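Local coordinates for RagA protein (Porphyromonas gingivalis, PDB 6SLN) that probably imports substrates across the bacterial outer membrane as a TonB-dependent beta-barrel receptor, at residues Y225-I230 / F306-T311. Numbering follows the deposited sequence.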
ATOM      1  N   TYR A 225       0.259 -13.510  35.956  1.00 47.16           N
ATOM      2  CA  TYR A 225       0.616 -14.501  34.959  1.00 49.74           C
ATOM      3  C   TYR A 225      -0.360 -15.650  35.086  1.00 50.64           C
ATOM      4  O   TYR A 225      -0.775 -16.002  36.196  1.00 50.32           O
ATOM      5  CB  TYR A 225       2.067 -15.020  35.127  1.00 53.23           C
ATOM      6  CG  TYR A 225       2.461 -16.064  34.100  1.00 46.41           C
ATOM      7  CD1 TYR A 225       2.231 -17.406  34.336  1.00 47.16           C
ATOM      8  CD2 TYR A 225       3.048 -15.702  32.889  1.00 40.79           C
ATOM      9  CE1 TYR A 225       2.577 -18.370  33.402  1.00 52.30           C
ATOM     10  CE2 TYR A 225       3.399 -16.664  31.941  1.00 40.23           C
ATOM     11  CZ  TYR A 225       3.159 -18.000  32.212  1.00 50.13           C
ATOM     12  OH  TYR A 225       3.490 -18.981  31.301  1.00 50.77           O
ATOM     13  N   GLY A 226      -0.712 -16.239  33.950  1.00 45.59           N
ATOM     14  CA  GLY A 226      -1.617 -17.365  33.975  1.00 42.33           C
ATOM     15  C   GLY A 226      -1.598 -18.090  32.652  1.00 42.61           C
ATOM     16  O   GLY A 226      -0.919 -17.684  31.707  1.00 36.93           O
ATOM     17  N   ILE A 227      -2.380 -19.173  32.594  1.00 49.13           N
ATOM     18  CA  ILE A 227      -2.448 -20.025  31.415  1.00 54.25           C
ATOM     19  C   ILE A 227      -3.897 -20.172  30.974  1.00 58.01           C
ATOM     20  O   ILE A 227      -4.830 -19.996  31.758  1.00 61.64           O
ATOM     21  CB  ILE A 227      -1.834 -21.413  31.665  1.00 52.23           C
ATOM     22  CG1 ILE A 227      -2.397 -22.006  32.945  1.00 52.91           C
ATOM     23  CG2 ILE A 227      -0.346 -21.310  31.778  1.00 56.19           C
ATOM     24  CD1 ILE A 227      -2.484 -23.480  32.904  1.00 54.07           C
ATOM     25  N   SER A 228      -4.068 -20.521  29.699  1.00 55.01           N
ATOM     26  CA  SER A 228      -5.369 -20.759  29.092  1.00 55.28           C
ATOM     27  C   SER A 228      -5.443 -22.192  28.570  1.00 61.83           C
ATOM     28  O   SER A 228      -4.551 -22.635  27.840  1.00 61.69           O
ATOM     29  CB  SER A 228      -5.622 -19.770  27.950  1.00 53.13           C
ATOM     30  OG  SER A 228      -5.822 -18.454  28.441  1.00 61.73           O
ATOM     31  N   GLN A 229      -6.509 -22.909  28.935  1.00 57.46           N
ATOM     32  CA  GLN A 229      -6.758 -24.249  28.428  1.00 58.29           C
ATOM     33  C   GLN A 229      -8.145 -24.347  27.802  1.00 61.62           C
ATOM     34  O   GLN A 229      -9.039 -23.551  28.100  1.00 61.51           O
ATOM     35  CB  GLN A 229      -6.641 -25.278  29.538  1.00 62.90           C
ATOM     36  CG  GLN A 229      -5.507 -25.026  30.470  1.00 71.98           C
ATOM     37  CD  GLN A 229      -5.525 -25.997  31.617  1.00 82.13           C
ATOM     38  OE1 GLN A 229      -6.524 -26.680  31.845  1.00 86.45           O
ATOM     39  NE2 GLN A 229      -4.421 -26.076  32.346  1.00 83.77           N
ATOM     40  N   ILE A 230      -8.316 -25.342  26.926  1.00 62.88           N
ATOM     41  CA  ILE A 230      -9.625 -25.631  26.336  1.00 66.74           C
ATOM     42  C   ILE A 230     -10.546 -26.170  27.432  1.00 62.35           C
ATOM     43  O   ILE A 230     -10.155 -27.042  28.217  1.00 48.49           O
ATOM     44  CB  ILE A 230      -9.463 -26.600  25.148  1.00 57.02           C
ATOM     45  CG1 ILE A 230     -10.737 -26.733  24.327  1.00 69.99           C
ATOM     46  CG2 ILE A 230      -9.076 -27.963  25.599  1.00 38.73           C
ATOM     47  CD1 ILE A 230     -10.601 -27.791  23.232  1.00 68.21           C
ATOM     48  N   PHE A 306      -4.292 -28.115  19.829  1.00 38.46           N
ATOM     49  CA  PHE A 306      -4.532 -27.161  20.906  1.00 34.39           C
ATOM     50  C   PHE A 306      -3.462 -27.339  21.966  1.00 49.64           C
ATOM     51  O   PHE A 306      -2.970 -28.445  22.205  1.00 54.24           O
ATOM     52  CB  PHE A 306      -5.935 -27.320  21.546  1.00 34.86           C
ATOM     53  CG  PHE A 306      -7.063 -26.897  20.649  1.00 39.52           C
ATOM     54  CD1 PHE A 306      -7.538 -27.742  19.659  1.00 41.16           C
ATOM     55  CD2 PHE A 306      -7.630 -25.644  20.784  1.00 38.52           C
ATOM     56  CE1 PHE A 306      -8.572 -27.352  18.832  1.00 43.69           C
ATOM     57  CE2 PHE A 306      -8.667 -25.253  19.979  1.00 41.35           C
ATOM     58  CZ  PHE A 306      -9.137 -26.106  18.996  1.00 46.02           C
ATOM     59  N   LYS A 307      -3.117 -26.233  22.610  1.00 58.19           N
ATOM     60  CA  LYS A 307      -2.004 -26.158  23.540  1.00 61.16           C
ATOM     61  C   LYS A 307      -2.469 -25.350  24.735  1.00 55.35           C
ATOM     62  O   LYS A 307      -3.486 -24.665  24.681  1.00 60.81           O
ATOM     63  CB  LYS A 307      -0.781 -25.492  22.887  1.00 69.25           C
ATOM     64  CG  LYS A 307      -1.121 -24.120  22.260  1.00 84.66           C
ATOM     65  CD  LYS A 307       0.093 -23.305  21.775  1.00 92.49           C
ATOM     66  CE  LYS A 307       0.051 -21.853  22.295  1.00 95.36           C
ATOM     67  NZ  LYS A 307       1.393 -21.196  22.426  1.00 98.17           N
ATOM     68  N   THR A 308      -1.730 -25.446  25.822  1.00 47.69           N
ATOM     69  CA  THR A 308      -1.882 -24.479  26.889  1.00 45.41           C
ATOM     70  C   THR A 308      -1.145 -23.216  26.473  1.00 53.64           C
ATOM     71  O   THR A 308      -0.037 -23.280  25.930  1.00 52.96           O
ATOM     72  CB  THR A 308      -1.325 -25.023  28.201  1.00 49.54           C
ATOM     73  OG1 THR A 308      -1.973 -26.259  28.513  1.00 55.21           O
ATOM     74  CG2 THR A 308      -1.586 -24.059  29.328  1.00 50.17           C
ATOM     75  N   ALA A 309      -1.780 -22.064  26.684  1.00 51.78           N
ATOM     76  CA  ALA A 309      -1.176 -20.817  26.254  1.00 48.80           C
ATOM     77  C   ALA A 309      -1.059 -19.866  27.435  1.00 46.22           C
ATOM     78  O   ALA A 309      -1.922 -19.860  28.316  1.00 47.23           O
ATOM     79  CB  ALA A 309      -1.994 -20.171  25.139  1.00 49.15           C
ATOM     80  N   PRO A 310       0.000 -19.068  27.493  1.00 42.49           N
ATOM     81  CA  PRO A 310       0.166 -18.143  28.618  1.00 40.76           C
ATOM     82  C   PRO A 310      -0.496 -16.794  28.374  1.00 43.81           C
ATOM     83  O   PRO A 310      -0.650 -16.330  27.241  1.00 43.52           O
ATOM     84  CB  PRO A 310       1.691 -18.013  28.714  1.00 35.14           C
ATOM     85  CG  PRO A 310       2.156 -18.198  27.293  1.00 34.38           C
ATOM     86  CD  PRO A 310       1.170 -19.093  26.596  1.00 34.20           C
ATOM     87  N   THR A 311      -0.917 -16.170  29.476  1.00 36.30           N
ATOM     88  CA  THR A 311      -1.484 -14.825  29.465  1.00 41.57           C
ATOM     89  C   THR A 311      -0.830 -14.033  30.589  1.00 47.80           C
ATOM     90  O   THR A 311      -0.871 -14.456  31.749  1.00 51.01           O
ATOM     91  CB  THR A 311      -3.008 -14.848  29.651  1.00 47.81           C
ATOM     92  OG1 THR A 311      -3.627 -15.532  28.551  1.00 54.95           O
ATOM     93  CG2 THR A 311      -3.560 -13.420  29.757  1.00 39.87           C
TER
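Strands 218-230 and 309-322 of the transmembrane barrel run antiparallel here, at the end where the chain leaves one and, after a largely helical excursion, enters the other. Two hydrogen-bonded pairs set the register. In the pair Gly226-Thr311, Thr311 N reaches Gly226 O at 2.7 Å, nearly straight at 169° but above the carbonyl plane, while Gly226 N returns to Thr311 O. Ser228 N meets Ala309 O almost along its C=O axis, and Ala309 N sits on an in-plane lone pair of Ser228 O.

Between them Ile227 faces Pro310 in a non-hydrogen-bonded pair. From Ile227 CB outward, the contacts converge on one methyl: CB itself lies 3.5 Å from Thr308 CG2. Ile227 CG2 is 3.9 Å from Thr308 CG2. Chi1 (49°) puts CG1 between N and the carbonyl carbon, and chi2 (149°) then brings Ile227 CD1 to 3.7 Å from Thr308 CG2. On that same face Tyr225, CG anti to its backbone N, runs beside Pro310 so that its hydroxyl end meets the proline, OH 3.3 Å from Pro310 CB. Farther along, Ile230 CD1 covers one face of the Phe306 ring.

Strand 986-996 hydrogen-bonds the other edge of 225-230, continuing the barrel wall. All four cross-strand hydrogen bonds run from backbone N to backbone O, so pairing does not rest on side-chain polarity; the side chains add mostly apolar contact.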